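Local atomic coordinates of erythrocyte binding antigen 140 (Plasmodium falciparum, PDB entry 4GF2), a protein that probably binds a sialic-acid-bearing receptor, glycophorin C, on the red blood cell surface when the malaria parasite invades. Residues Glu30-Cys35 against Thr237-Lys242; Ile24-Ser29 against Asp105-Gly110; Trp482-Gly487 against Glu569-Cys574. The protein carries 3 engineered substitutions. All blocks are in the same frame, centred on the assembly; numbering follows the deposited sequence.

Contact 1: Glu30-Cys35 against Thr237-Lys242; sequences EKITVC and TNLYKK
L239 lays the fork of its side chain against the extended backbone from I32 to V34, and its two methyls divide the work. CD1 meets V34 CG1 at 3.8 Å, while CD2 meets I32 CG2 at 4.0 Å. Between those two contacts lies the carbonyl of T33, whose O sits 3.7 Å from L239 CD1 and almost as near to CD2, so the fork straddles a peptide oxygen and not a purely apolar surface. The L239 side chain gets there with CG anti to its own carbonyl carbon and beside the backbone N (chi1 -71°).

The two residues it touches are met differently. V34 crosses L239 at about a right angle, using CG1. I32 runs past it in the opposite sense and offers CG2, the branch anti to the backbone N. The other branch of I32 points at K242: this lysine leaves the helix with CG anti to its backbone N (chi1 173°), stays extended to the end, and arrives tip to tip with I32, K242 NZ standing 3.1 Å from I32 CD1. That is a tight approach of an ammonium to a methyl, not a polar bond. The nearest opposite charge, E30 OE1, is 5.3 Å from K242 NZ, which is too far for a salt bridge but may still draw the amine to this side.

I176 of helix 175-202 and M106 also touch L239, and M106 reaches V34 as well. The disulfide C35-C25 ties this strand to its antiparallel neighbour 23-27. What results is a small disulfide-linked two-stranded hairpin resting on the C-terminal end of the long helix 213-242, a beta element set on the largely helical framework of a Duffy-binding-like domain.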
ATOM      1  N   GLU A  30     -32.484 -10.318  11.454  1.00 88.74           N
ATOM      2  CA  GLU A  30     -32.667  -9.079  12.202  1.00 97.72           C
ATOM      3  C   GLU A  30     -31.626  -8.026  11.832  1.00 91.00           C
ATOM      4  O   GLU A  30     -31.405  -7.076  12.582  1.00 90.43           O
ATOM      5  CB  GLU A  30     -32.602  -9.352  13.705  1.00102.10           C
ATOM      6  CG  GLU A  30     -33.543 -10.444  14.177  1.00108.58           C
ATOM      7  CD  GLU A  30     -33.400 -10.728  15.661  1.00110.65           C
ATOM      8  OE1 GLU A  30     -33.076  -9.789  16.418  1.00112.26           O
ATOM      9  OE2 GLU A  30     -33.607 -11.891  16.066  1.00109.40           O
ATOM     10  N   LYS A  31     -30.988  -8.194  10.677  1.00 86.46           N
ATOM     11  CA  LYS A  31     -29.961  -7.261  10.219  1.00 89.40           C
ATOM     12  C   LYS A  31     -28.760  -7.251  11.162  1.00 91.22           C
ATOM     13  O   LYS A  31     -27.924  -6.348  11.107  1.00 96.00           O
ATOM     14  CB  LYS A  31     -30.538  -5.847  10.098  1.00 94.33           C
ATOM     15  CG  LYS A  31     -31.734  -5.744   9.168  1.00 98.64           C
ATOM     16  CD  LYS A  31     -32.426  -4.397   9.309  1.00105.65           C
ATOM     17  CE  LYS A  31     -33.656  -4.303   8.423  1.00110.40           C
ATOM     18  NZ  LYS A  31     -34.429  -3.055   8.678  1.00117.49           N
ATOM     19  N   ILE A  32     -28.678  -8.258  12.025  1.00 79.55           N
ATOM     20  CA  ILE A  32     -27.579  -8.371  12.976  1.00 76.81           C
ATOM     21  C   ILE A  32     -26.451  -9.206  12.381  1.00 73.04           C
ATOM     22  O   ILE A  32     -26.685 -10.303  11.873  1.00 69.39           O
ATOM     23  CB  ILE A  32     -28.039  -9.037  14.288  1.00 75.38           C
ATOM     24  CG1 ILE A  32     -29.122  -8.194  14.966  1.00 83.84           C
ATOM     25  CG2 ILE A  32     -26.861  -9.247  15.232  1.00 71.06           C
ATOM     26  CD1 ILE A  32     -28.651  -6.828  15.411  1.00 89.90           C
ATOM     27  N   THR A  33     -25.230  -8.684  12.440  1.00 73.11           N
ATOM     28  CA  THR A  33     -24.059  -9.428  11.984  1.00 69.38           C
ATOM     29  C   THR A  33     -23.604 -10.430  13.044  1.00 64.24           C
ATOM     30  O   THR A  33     -23.546 -10.110  14.231  1.00 64.27           O
ATOM     31  CB  THR A  33     -22.883  -8.488  11.649  1.00 71.12           C
ATOM     32  OG1 THR A  33     -23.206  -7.699  10.501  1.00 75.40           O
ATOM     33  CG2 THR A  33     -21.619  -9.284  11.358  1.00 67.39           C
ATOM     34  N   VAL A  34     -23.292 -11.645  12.602  1.00 60.26           N
ATOM     35  CA  VAL A  34     -22.703 -12.662  13.467  1.00 56.50           C
ATOM     36  C   VAL A  34     -21.563 -13.369  12.740  1.00 54.15           C
ATOM     37  O   VAL A  34     -21.548 -13.433  11.512  1.00 54.61           O
ATOM     38  CB  VAL A  34     -23.738 -13.724  13.907  1.00 55.18           C
ATOM     39  CG1 VAL A  34     -24.767 -13.118  14.845  1.00 58.35           C
ATOM     40  CG2 VAL A  34     -24.412 -14.355  12.694  1.00 55.86           C
ATOM     41  N   CYS A  35     -20.612 -13.894  13.511  1.00 52.04           N
ATOM     42  CA  CYS A  35     -19.489 -14.641  12.961  1.00 52.05           C
ATOM     43  C   CYS A  35     -19.538 -16.080  13.448  1.00 48.22           C
ATOM     44  O   CYS A  35     -19.378 -16.349  14.639  1.00 45.90           O
ATOM     45  CB  CYS A  35     -18.162 -14.006  13.376  1.00 54.99           C
ATOM     46  SG  CYS A  35     -17.881 -12.359  12.694  1.00 85.16           S
ATOM     47  N   THR A 237     -17.314  -9.404  20.046  1.00 64.95           N
ATOM     48  CA  THR A 237     -17.189  -8.691  21.309  1.00 69.07           C
ATOM     49  C   THR A 237     -18.424  -7.834  21.570  1.00 71.53           C
ATOM     50  O   THR A 237     -18.832  -7.652  22.719  1.00 76.03           O
ATOM     51  CB  THR A 237     -15.921  -7.811  21.340  1.00 71.47           C
ATOM     52  OG1 THR A 237     -15.349  -7.841  22.652  1.00 75.05           O
ATOM     53  CG2 THR A 237     -16.234  -6.371  20.956  1.00 72.39           C
ATOM     54  N   ASN A 238     -19.018  -7.308  20.503  1.00 68.61           N
ATOM     55  CA  ASN A 238     -20.244  -6.530  20.629  1.00 69.21           C
ATOM     56  C   ASN A 238     -21.415  -7.443  20.958  1.00 64.72           C
ATOM     57  O   ASN A 238     -22.282  -7.092  21.756  1.00 67.47           O
ATOM     58  CB  ASN A 238     -20.529  -5.753  19.345  1.00 73.45           C
ATOM     59  CG  ASN A 238     -19.448  -4.739  19.025  1.00 79.01           C
ATOM     60  OD1 ASN A 238     -18.679  -4.337  19.900  1.00 82.25           O
ATOM     61  ND2 ASN A 238     -19.387  -4.316  17.767  1.00 81.03           N
ATOM     62  N   LEU A 239     -21.431  -8.623  20.346  1.00 59.10           N
ATOM     63  CA  LEU A 239     -22.476  -9.605  20.610  1.00 56.73           C
ATOM     64  C   LEU A 239     -22.445 -10.059  22.067  1.00 55.70           C
ATOM     65  O   LEU A 239     -23.480 -10.389  22.645  1.00 55.63           O
ATOM     66  CB  LEU A 239     -22.330 -10.806  19.675  1.00 53.48           C
ATOM     67  CG  LEU A 239     -22.694 -10.530  18.215  1.00 53.64           C
ATOM     68  CD1 LEU A 239     -22.330 -11.713  17.346  1.00 50.59           C
ATOM     69  CD2 LEU A 239     -24.176 -10.210  18.077  1.00 55.15           C
ATOM     70  N   TYR A 240     -21.257 -10.071  22.661  1.00 55.51           N
ATOM     71  CA  TYR A 240     -21.134 -10.415  24.069  1.00 57.21           C
ATOM     72  C   TYR A 240     -21.865  -9.385  24.919  1.00 63.15           C
ATOM     73  O   TYR A 240     -22.781  -9.723  25.667  1.00 63.52           O
ATOM     74  CB  TYR A 240     -19.668 -10.499  24.489  1.00 56.49           C
ATOM     75  CG  TYR A 240     -19.491 -10.928  25.925  1.00 56.64           C
ATOM     76  CD1 TYR A 240     -19.663 -12.253  26.300  1.00 52.85           C
ATOM     77  CD2 TYR A 240     -19.159 -10.007  26.908  1.00 60.50           C
ATOM     78  CE1 TYR A 240     -19.507 -12.651  27.613  1.00 53.42           C
ATOM     79  CE2 TYR A 240     -19.000 -10.397  28.225  1.00 60.92           C
ATOM     80  CZ  TYR A 240     -19.174 -11.718  28.570  1.00 58.01           C
ATOM     81  OH  TYR A 240     -19.014 -12.106  29.877  1.00 60.04           O
ATOM     82  N   LYS A 241     -21.460  -8.126  24.791  1.00 68.36           N
ATOM     83  CA  LYS A 241     -22.083  -7.040  25.535  1.00 75.61           C
ATOM     84  C   LYS A 241     -23.594  -7.051  25.335  1.00 77.17           C
ATOM     85  O   LYS A 241     -24.358  -6.955  26.294  1.00 79.48           O
ATOM     86  CB  LYS A 241     -21.508  -5.694  25.088  1.00 81.63           C
ATOM     87  CG  LYS A 241     -20.065  -5.465  25.513  1.00 85.04           C
ATOM     88  CD  LYS A 241     -19.451  -4.277  24.786  1.00 91.64           C
ATOM     89  CE  LYS A 241     -18.022  -4.023  25.242  1.00 95.99           C
ATOM     90  NZ  LYS A 241     -17.310  -3.059  24.356  1.00 99.61           N
ATOM     91  N   LYS A 242     -24.017  -7.185  24.083  1.00 76.04           N
ATOM     92  CA  LYS A 242     -25.434  -7.153  23.741  1.00 77.60           C
ATOM     93  C   LYS A 242     -26.215  -8.264  24.436  1.00 71.92           C
ATOM     94  O   LYS A 242     -27.377  -8.086  24.790  1.00 72.02           O
ATOM     95  CB  LYS A 242     -25.616  -7.264  22.226  1.00 80.78           C
ATOM     96  CG  LYS A 242     -27.062  -7.416  21.800  1.00 86.98           C
ATOM     97  CD  LYS A 242     -27.223  -7.312  20.297  1.00 92.08           C
ATOM     98  CE  LYS A 242     -28.687  -7.422  19.901  1.00 98.53           C
ATOM     99  NZ  LYS A 242     -28.894  -7.219  18.442  1.00102.42           N
TER

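Contact 2: Ile24-Ser29 against Asp105-Gly110; sequences ICRENS and DMDFGG
The aromatic contact comes first, for F108 gives the largest share of this interface. Its ring is swung toward the strand with CG in the crowded position between backbone N and carbonyl carbon (chi1 73°), and N28 settles on one face. N28 CB stands 4.1 Å from the ring centroid, displaced toward the rim: a CH-pi contact. F108 CZ lies 3.8 Å from N28 CA, which is over the face, and 3.6 Å from E27 O, so that end of the ring lies against the backbone where the strand ends.

Charged groups gather beside it. The R26 side chain, bent at chi3, crosses F108 obliquely, its guanidinium plane turned 61° from the ring, with CZ at the guanidinium edge. D107 OD1 lies near the same edge, 3.7 Å from R26 NH2, a long salt bridge. The firmer partners of D107 are on its other oxygen, OD2, which takes T112 OG1 and pairs with K40.

The hydrogen bonding between the two segments runs through a water that accepts from N28 ND2 at 2.9 Å and donates to M106 O at 3.1 Å, linking the N28 side chain to the loop backbone. The amide's other end is used too, since N28 OD1 accepts from the backbone N of both E30 and I32. Within the loop, D107 N donates to D105 OD1 (2.8 Å), meeting it from above the carboxylate plane: an Asx turn, whose D105 OD1 also takes Q175 NE2.

In the fold, the strand 23-27 is paired with 33-37, R26 to V34, and the loop 105-110 joins helix 83-101 to helix 110-127. M106 packs on helix 175-202 through I176 and W179, while F108 faces the hairpin and touches D113 of helix 110-127.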
ATOM      1  N   ILE A  24     -16.919 -17.195   9.327  1.00 47.46           N
ATOM      2  CA  ILE A  24     -17.704 -16.540   8.295  1.00 53.40           C
ATOM      3  C   ILE A  24     -18.728 -15.605   8.919  1.00 54.91           C
ATOM      4  O   ILE A  24     -19.565 -16.019   9.722  1.00 53.11           O
ATOM      5  CB  ILE A  24     -18.409 -17.571   7.400  1.00 57.10           C
ATOM      6  CG1 ILE A  24     -17.373 -18.494   6.753  1.00 64.48           C
ATOM      7  CG2 ILE A  24     -19.216 -16.875   6.318  1.00 57.46           C
ATOM      8  CD1 ILE A  24     -17.703 -19.963   6.885  1.00 67.27           C
ATOM      9  N   CYS A  25     -18.649 -14.336   8.543  1.00 58.63           N
ATOM     10  CA  CYS A  25     -19.552 -13.328   9.073  1.00 59.60           C
ATOM     11  C   CYS A  25     -20.656 -13.007   8.074  1.00 61.22           C
ATOM     12  O   CYS A  25     -20.390 -12.772   6.897  1.00 62.61           O
ATOM     13  CB  CYS A  25     -18.774 -12.065   9.438  1.00 61.77           C
ATOM     14  SG  CYS A  25     -17.505 -12.352  10.697  1.00 72.41           S
ATOM     15  N   ARG A  26     -21.894 -13.026   8.557  1.00 61.68           N
ATOM     16  CA  ARG A  26     -23.057 -12.673   7.756  1.00 66.53           C
ATOM     17  C   ARG A  26     -24.044 -11.926   8.643  1.00 66.69           C
ATOM     18  O   ARG A  26     -23.937 -11.970   9.868  1.00 64.56           O
ATOM     19  CB  ARG A  26     -23.732 -13.928   7.204  1.00 70.02           C
ATOM     20  CG  ARG A  26     -22.811 -14.869   6.447  1.00 75.81           C
ATOM     21  CD  ARG A  26     -23.571 -16.094   5.950  1.00 84.02           C
ATOM     22  NE  ARG A  26     -24.079 -16.917   7.050  1.00 89.62           N
ATOM     23  CZ  ARG A  26     -23.456 -17.979   7.560  1.00 92.89           C
ATOM     24  NH1 ARG A  26     -22.282 -18.379   7.081  1.00 93.37           N
ATOM     25  NH2 ARG A  26     -24.012 -18.651   8.560  1.00 93.96           N
ATOM     26  N   GLU A  27     -25.004 -11.242   8.032  1.00 70.55           N
ATOM     27  CA  GLU A  27     -26.079 -10.627   8.802  1.00 73.38           C
ATOM     28  C   GLU A  27     -27.303 -11.538   8.769  1.00 71.44           C
ATOM     29  O   GLU A  27     -27.682 -12.042   7.712  1.00 70.98           O
ATOM     30  CB  GLU A  27     -26.420  -9.228   8.274  1.00 84.26           C
ATOM     31  CG  GLU A  27     -27.103  -9.205   6.919  1.00 91.02           C
ATOM     32  CD  GLU A  27     -27.593  -7.816   6.533  1.00101.37           C
ATOM     33  OE1 GLU A  27     -27.175  -6.829   7.178  1.00104.09           O
ATOM     34  OE2 GLU A  27     -28.401  -7.713   5.587  1.00105.98           O
ATOM     35  N   ASN A  28     -27.902 -11.762   9.935  1.00 70.89           N
ATOM     36  CA  ASN A  28     -29.095 -12.596  10.035  1.00 71.67           C
ATOM     37  C   ASN A  28     -30.367 -11.804   9.730  1.00 77.76           C
ATOM     38  O   ASN A  28     -30.301 -10.645   9.321  1.00 79.96           O
ATOM     39  CB  ASN A  28     -29.181 -13.244  11.420  1.00 69.06           C
ATOM     40  CG  ASN A  28     -29.362 -12.231  12.535  1.00 70.38           C
ATOM     41  OD1 ASN A  28     -29.926 -11.151  12.335  1.00 73.80           O
ATOM     42  ND2 ASN A  28     -28.885 -12.580  13.724  1.00 68.24           N
ATOM     43  N   SER A  29     -31.520 -12.435   9.931  1.00 81.12           N
ATOM     44  CA  SER A  29     -32.802 -11.831   9.573  1.00 89.03           C
ATOM     45  C   SER A  29     -33.025 -10.483  10.252  1.00 90.60           C
ATOM     46  O   SER A  29     -33.670  -9.602   9.691  1.00 91.53           O
ATOM     47  CB  SER A  29     -33.953 -12.780   9.919  1.00 93.33           C
ATOM     48  OG  SER A  29     -33.954 -13.097  11.300  1.00 94.27           O
ATOM     49  N   ASP A 105     -28.286 -20.266  19.729  1.00 58.71           N
ATOM     50  CA  ASP A 105     -27.444 -20.444  18.555  1.00 55.14           C
ATOM     51  C   ASP A 105     -27.460 -19.207  17.663  1.00 54.21           C
ATOM     52  O   ASP A 105     -28.523 -18.721  17.278  1.00 57.29           O
ATOM     53  CB  ASP A 105     -27.924 -21.655  17.760  1.00 55.44           C
ATOM     54  CG  ASP A 105     -26.909 -22.120  16.738  1.00 54.60           C
ATOM     55  OD1 ASP A 105     -25.905 -21.405  16.530  1.00 56.98           O
ATOM     56  OD2 ASP A 105     -27.118 -23.198  16.140  1.00 52.43           O
ATOM     57  N   MET A 106     -26.274 -18.702  17.338  1.00 50.76           N
ATOM     58  CA  MET A 106     -26.144 -17.560  16.437  1.00 53.03           C
ATOM     59  C   MET A 106     -26.091 -18.011  14.977  1.00 52.35           C
ATOM     60  O   MET A 106     -26.383 -17.232  14.069  1.00 54.37           O
ATOM     61  CB  MET A 106     -24.889 -16.758  16.782  1.00 54.59           C
ATOM     62  CG  MET A 106     -24.990 -15.990  18.089  1.00 56.83           C
ATOM     63  SD  MET A 106     -23.392 -15.415  18.694  1.00 54.06           S
ATOM     64  CE  MET A 106     -22.681 -16.948  19.281  1.00 51.82           C
ATOM     65  N   ASP A 107     -25.718 -19.270  14.762  1.00 52.09           N
ATOM     66  CA  ASP A 107     -25.667 -19.855  13.424  1.00 54.57           C
ATOM     67  C   ASP A 107     -27.082 -20.044  12.879  1.00 62.23           C
ATOM     68  O   ASP A 107     -27.995 -20.401  13.621  1.00 66.00           O
ATOM     69  CB  ASP A 107     -24.919 -21.192  13.478  1.00 49.31           C
ATOM     70  CG  ASP A 107     -24.880 -21.906  12.139  1.00 47.69           C
ATOM     71  OD1 ASP A 107     -24.862 -21.235  11.084  1.00 49.06           O
ATOM     72  OD2 ASP A 107     -24.858 -23.156  12.152  1.00 44.86           O
ATOM     73  N   PHE A 108     -27.263 -19.796  11.585  1.00 63.74           N
ATOM     74  CA  PHE A 108     -28.595 -19.814  10.987  1.00 63.58           C
ATOM     75  C   PHE A 108     -28.561 -20.234   9.519  1.00 66.30           C
ATOM     76  O   PHE A 108     -27.495 -20.448   8.945  1.00 67.31           O
ATOM     77  CB  PHE A 108     -29.220 -18.425  11.089  1.00 63.54           C
ATOM     78  CG  PHE A 108     -28.613 -17.423  10.147  1.00 63.63           C
ATOM     79  CD1 PHE A 108     -27.428 -16.779  10.465  1.00 65.66           C
ATOM     80  CD2 PHE A 108     -29.223 -17.134   8.938  1.00 65.74           C
ATOM     81  CE1 PHE A 108     -26.868 -15.858   9.598  1.00 69.74           C
ATOM     82  CE2 PHE A 108     -28.668 -16.215   8.067  1.00 70.42           C
ATOM     83  CZ  PHE A 108     -27.490 -15.577   8.396  1.00 71.39           C
ATOM     84  N   GLY A 109     -29.742 -20.335   8.916  1.00 66.33           N
ATOM     85  CA  GLY A 109     -29.866 -20.715   7.521  1.00 66.19           C
ATOM     86  C   GLY A 109     -29.474 -22.155   7.252  1.00 60.73           C
ATOM     87  O   GLY A 109     -29.034 -22.870   8.151  1.00 57.03           O
ATOM     88  N   GLY A 110     -29.641 -22.578   6.004  1.00 61.35           N
ATOM     89  CA  GLY A 110     -29.238 -23.907   5.578  1.00 59.43           C
ATOM     90  C   GLY A 110     -29.803 -25.010   6.448  1.00 54.09           C
ATOM     91  O   GLY A 110     -30.884 -24.875   7.019  1.00 55.33           O
TER
HETATM   92  O   HOH W   1     -28.821 -15.397  14.462  1.00 53.34           O

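Contact 3: Trp482-Gly487 against Glu569-Cys574; sequences WFKEWG and EKSKEC
K484 and K570 cross at about a right angle and meet through aliphatic carbons. K484 CD comes 3.8 Å from K570 CB and 3.5 Å from K570 O, the carbonyl near the end of helix 563-570. To reach this place K484 takes a chi1 of 136°, well away from a staggered position, and bends again at chi4; K570 turns off at chi2.

S571, the first residue to leave that helix, points its hydroxyl back at helix 478-508. With OG anti to its own carbonyl carbon, it donates to K484 O over 3.1 Å, in the plane of that carbonyl and on a lone pair (C=O...O angle 116°). One turn along, G487 lets this hydroxyl lie against the helix backbone, CA 3.8 Å from S571 OG, because a CB there would run into OG. C574 follows on a short 3-10 turn, closed by C574 N to S571 O, and brings SG to 3.3 Å from G487 O.

That sulfur is bonded to C491, so a disulfide-held turn packs on the long helix 478-508, part of which lies in the second Duffy-binding region. A covalent link and a directed hydroxyl bond therefore hold the turn that follows helix 563-570 against helix 478-508, while K570 NZ pairs with E557, and K484 NZ has a long, weak ion pair with D488.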
ATOM      1  N   TRP A 482      10.396  23.917 -19.430  1.00 49.65           N
ATOM      2  CA  TRP A 482      11.786  23.625 -19.753  1.00 46.86           C
ATOM      3  C   TRP A 482      12.444  24.807 -20.440  1.00 48.33           C
ATOM      4  O   TRP A 482      13.581  25.155 -20.134  1.00 48.03           O
ATOM      5  CB  TRP A 482      11.880  22.385 -20.642  1.00 43.68           C
ATOM      6  CG  TRP A 482      11.550  21.131 -19.920  1.00 42.72           C
ATOM      7  CD1 TRP A 482      11.248  21.004 -18.592  1.00 43.13           C
ATOM      8  CD2 TRP A 482      11.492  19.812 -20.473  1.00 42.02           C
ATOM      9  NE1 TRP A 482      11.003  19.688 -18.288  1.00 42.39           N
ATOM     10  CE2 TRP A 482      11.146  18.938 -19.425  1.00 41.47           C
ATOM     11  CE3 TRP A 482      11.697  19.289 -21.752  1.00 43.06           C
ATOM     12  CZ2 TRP A 482      10.998  17.570 -19.619  1.00 41.39           C
ATOM     13  CZ3 TRP A 482      11.550  17.930 -21.941  1.00 43.22           C
ATOM     14  CH2 TRP A 482      11.205  17.086 -20.881  1.00 42.33           C
ATOM     15  N   PHE A 483      11.721  25.415 -21.374  1.00 50.54           N
ATOM     16  CA  PHE A 483      12.224  26.563 -22.117  1.00 54.73           C
ATOM     17  C   PHE A 483      12.714  27.640 -21.151  1.00 56.61           C
ATOM     18  O   PHE A 483      13.821  28.162 -21.295  1.00 58.04           O
ATOM     19  CB  PHE A 483      11.122  27.129 -23.016  1.00 58.15           C
ATOM     20  CG  PHE A 483      11.602  28.161 -24.005  1.00 61.38           C
ATOM     21  CD1 PHE A 483      12.954  28.336 -24.259  1.00 60.47           C
ATOM     22  CD2 PHE A 483      10.695  28.959 -24.677  1.00 65.35           C
ATOM     23  CE1 PHE A 483      13.385  29.285 -25.168  1.00 62.99           C
ATOM     24  CE2 PHE A 483      11.122  29.909 -25.586  1.00 67.91           C
ATOM     25  CZ  PHE A 483      12.468  30.072 -25.831  1.00 66.91           C
ATOM     26  N   LYS A 484      11.885  27.967 -20.165  1.00 56.58           N
ATOM     27  CA  LYS A 484      12.253  28.945 -19.148  1.00 57.95           C
ATOM     28  C   LYS A 484      13.442  28.458 -18.324  1.00 57.83           C
ATOM     29  O   LYS A 484      14.341  29.234 -18.002  1.00 62.41           O
ATOM     30  CB  LYS A 484      11.065  29.243 -18.230  1.00 59.89           C
ATOM     31  CG  LYS A 484      11.431  29.289 -16.757  1.00 64.36           C
ATOM     32  CD  LYS A 484      10.289  29.815 -15.903  1.00 73.37           C
ATOM     33  CE  LYS A 484      10.352  29.250 -14.493  1.00 78.69           C
ATOM     34  NZ  LYS A 484      11.688  29.432 -13.861  1.00 82.13           N
ATOM     35  N   GLU A 485      13.442  27.173 -17.977  1.00 54.09           N
ATOM     36  CA  GLU A 485      14.545  26.586 -17.226  1.00 51.93           C
ATOM     37  C   GLU A 485      15.843  26.760 -18.006  1.00 50.97           C
ATOM     38  O   GLU A 485      16.899  27.026 -17.431  1.00 50.05           O
ATOM     39  CB  GLU A 485      14.285  25.099 -16.954  1.00 49.42           C
ATOM     40  CG  GLU A 485      15.296  24.439 -16.015  1.00 49.57           C
ATOM     41  CD  GLU A 485      15.030  22.953 -15.802  1.00 48.03           C
ATOM     42  OE1 GLU A 485      13.985  22.453 -16.273  1.00 49.25           O
ATOM     43  OE2 GLU A 485      15.868  22.282 -15.157  1.00 47.05           O
ATOM     44  N   TRP A 486      15.754  26.608 -19.324  1.00 51.76           N
ATOM     45  CA  TRP A 486      16.910  26.769 -20.192  1.00 51.06           C
ATOM     46  C   TRP A 486      17.391  28.216 -20.162  1.00 53.12           C
ATOM     47  O   TRP A 486      18.590  28.479 -20.083  1.00 54.27           O
ATOM     48  CB  TRP A 486      16.561  26.356 -21.622  1.00 49.37           C
ATOM     49  CG  TRP A 486      17.668  26.583 -22.598  1.00 50.26           C
ATOM     50  CD1 TRP A 486      18.570  25.664 -23.040  1.00 48.95           C
ATOM     51  CD2 TRP A 486      17.989  27.813 -23.259  1.00 54.69           C
ATOM     52  NE1 TRP A 486      19.435  26.243 -23.935  1.00 51.46           N
ATOM     53  CE2 TRP A 486      19.100  27.564 -24.086  1.00 54.74           C
ATOM     54  CE3 TRP A 486      17.448  29.101 -23.230  1.00 58.00           C
ATOM     55  CZ2 TRP A 486      19.680  28.552 -24.873  1.00 56.75           C
ATOM     56  CZ3 TRP A 486      18.025  30.082 -24.014  1.00 59.80           C
ATOM     57  CH2 TRP A 486      19.129  29.802 -24.824  1.00 58.85           C
ATOM     58  N   GLY A 487      16.445  29.148 -20.222  1.00 54.26           N
ATOM     59  CA  GLY A 487      16.761  30.563 -20.161  1.00 56.49           C
ATOM     60  C   GLY A 487      17.571  30.909 -18.925  1.00 56.59           C
ATOM     61  O   GLY A 487      18.676  31.445 -19.029  1.00 57.58           O
ATOM     62  N   GLU A 569      10.729  37.523 -19.363  1.00 91.09           N
ATOM     63  CA  GLU A 569       9.735  37.650 -18.302  1.00 95.87           C
ATOM     64  C   GLU A 569       9.808  36.499 -17.302  1.00 94.24           C
ATOM     65  O   GLU A 569      10.046  36.714 -16.113  1.00 93.51           O
ATOM     66  CB  GLU A 569       8.328  37.728 -18.895  1.00100.22           C
ATOM     67  CG  GLU A 569       8.046  39.022 -19.643  1.00107.59           C
ATOM     68  CD  GLU A 569       6.593  39.153 -20.050  1.00111.93           C
ATOM     69  OE1 GLU A 569       5.854  38.150 -19.949  1.00112.79           O
ATOM     70  OE2 GLU A 569       6.186  40.260 -20.466  1.00114.81           O
ATOM     71  N   LYS A 570       9.601  35.279 -17.790  1.00 94.82           N
ATOM     72  CA  LYS A 570       9.560  34.098 -16.931  1.00 96.07           C
ATOM     73  C   LYS A 570      10.926  33.752 -16.336  1.00 93.21           C
ATOM     74  O   LYS A 570      11.008  33.208 -15.235  1.00 92.07           O
ATOM     75  CB  LYS A 570       9.020  32.898 -17.710  1.00 98.85           C
ATOM     76  CG  LYS A 570       7.540  32.990 -18.047  1.00105.58           C
ATOM     77  CD  LYS A 570       6.673  32.812 -16.808  1.00110.35           C
ATOM     78  CE  LYS A 570       5.195  32.776 -17.163  1.00114.69           C
ATOM     79  NZ  LYS A 570       4.343  32.457 -15.984  1.00116.62           N
ATOM     80  N   SER A 571      11.991  34.066 -17.065  1.00 92.60           N
ATOM     81  CA  SER A 571      13.346  33.769 -16.608  1.00 91.92           C
ATOM     82  C   SER A 571      13.945  34.944 -15.838  1.00 93.86           C
ATOM     83  O   SER A 571      14.509  35.862 -16.434  1.00 95.02           O
ATOM     84  CB  SER A 571      14.245  33.419 -17.797  1.00 92.33           C
ATOM     85  OG  SER A 571      13.786  32.258 -18.466  1.00 90.52           O
ATOM     86  N   LYS A 572      13.823  34.906 -14.513  1.00 94.35           N
ATOM     87  CA  LYS A 572      14.390  35.942 -13.654  1.00 97.41           C
ATOM     88  C   LYS A 572      15.842  36.228 -14.012  1.00 89.05           C
ATOM     89  O   LYS A 572      16.244  37.382 -14.147  1.00 84.82           O
ATOM     90  CB  LYS A 572      14.327  35.513 -12.187  1.00106.25           C
ATOM     91  CG  LYS A 572      13.065  35.919 -11.445  1.00115.39           C
ATOM     92  CD  LYS A 572      13.254  35.728  -9.947  1.00121.09           C
ATOM     93  CE  LYS A 572      11.931  35.593  -9.212  1.00124.28           C
ATOM     94  NZ  LYS A 572      12.141  35.262  -7.774  1.00126.31           N
ATOM     95  N   GLU A 573      16.622  35.163 -14.162  1.00 88.42           N
ATOM     96  CA  GLU A 573      18.058  35.274 -14.396  1.00 92.99           C
ATOM     97  C   GLU A 573      18.384  36.101 -15.638  1.00 93.34           C
ATOM     98  O   GLU A 573      19.504  36.587 -15.788  1.00 93.98           O
ATOM     99  CB  GLU A 573      18.666  33.881 -14.550  1.00 95.63           C
ATOM    100  CG  GLU A 573      20.130  33.794 -14.173  1.00103.41           C
ATOM    101  CD  GLU A 573      20.345  33.785 -12.672  1.00111.68           C
ATOM    102  OE1 GLU A 573      19.366  33.999 -11.928  1.00114.26           O
ATOM    103  OE2 GLU A 573      21.495  33.561 -12.238  1.00115.48           O
ATOM    104  N   CYS A 574      17.408  36.247 -16.532  1.00 93.90           N
ATOM    105  CA  CYS A 574      17.600  37.007 -17.763  1.00 97.33           C
ATOM    106  C   CYS A 574      16.998  38.409 -17.669  1.00104.84           C
ATOM    107  O   CYS A 574      16.919  39.124 -18.668  1.00108.24           O
ATOM    108  CB  CYS A 574      16.965  36.264 -18.938  1.00 94.11           C
ATOM    109  SG  CYS A 574      17.403  34.518 -19.038  1.00 84.49           S
TER

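Overall arrangement
From the N terminus the chain runs up strand 23-27, turns at 28-32 and returns as strand 33-37, so the first segments of contacts 2 and 1 follow one another in a single hairpin. Contact 2 closes first, when the loop 105-110 comes back to this hairpin; contact 1 closes later, when the end of helix 213-242 reaches it. The two loops cross, and with centres 10 Å apart they tie the small sheet to a loop and a long helix. Contact 3 opens and closes afterwards, with its centre about 66 Å from that of contact 1, joining helix 478-508 to the end of helix 563-570 and the turn after it, on the opposite side of the chain's centre.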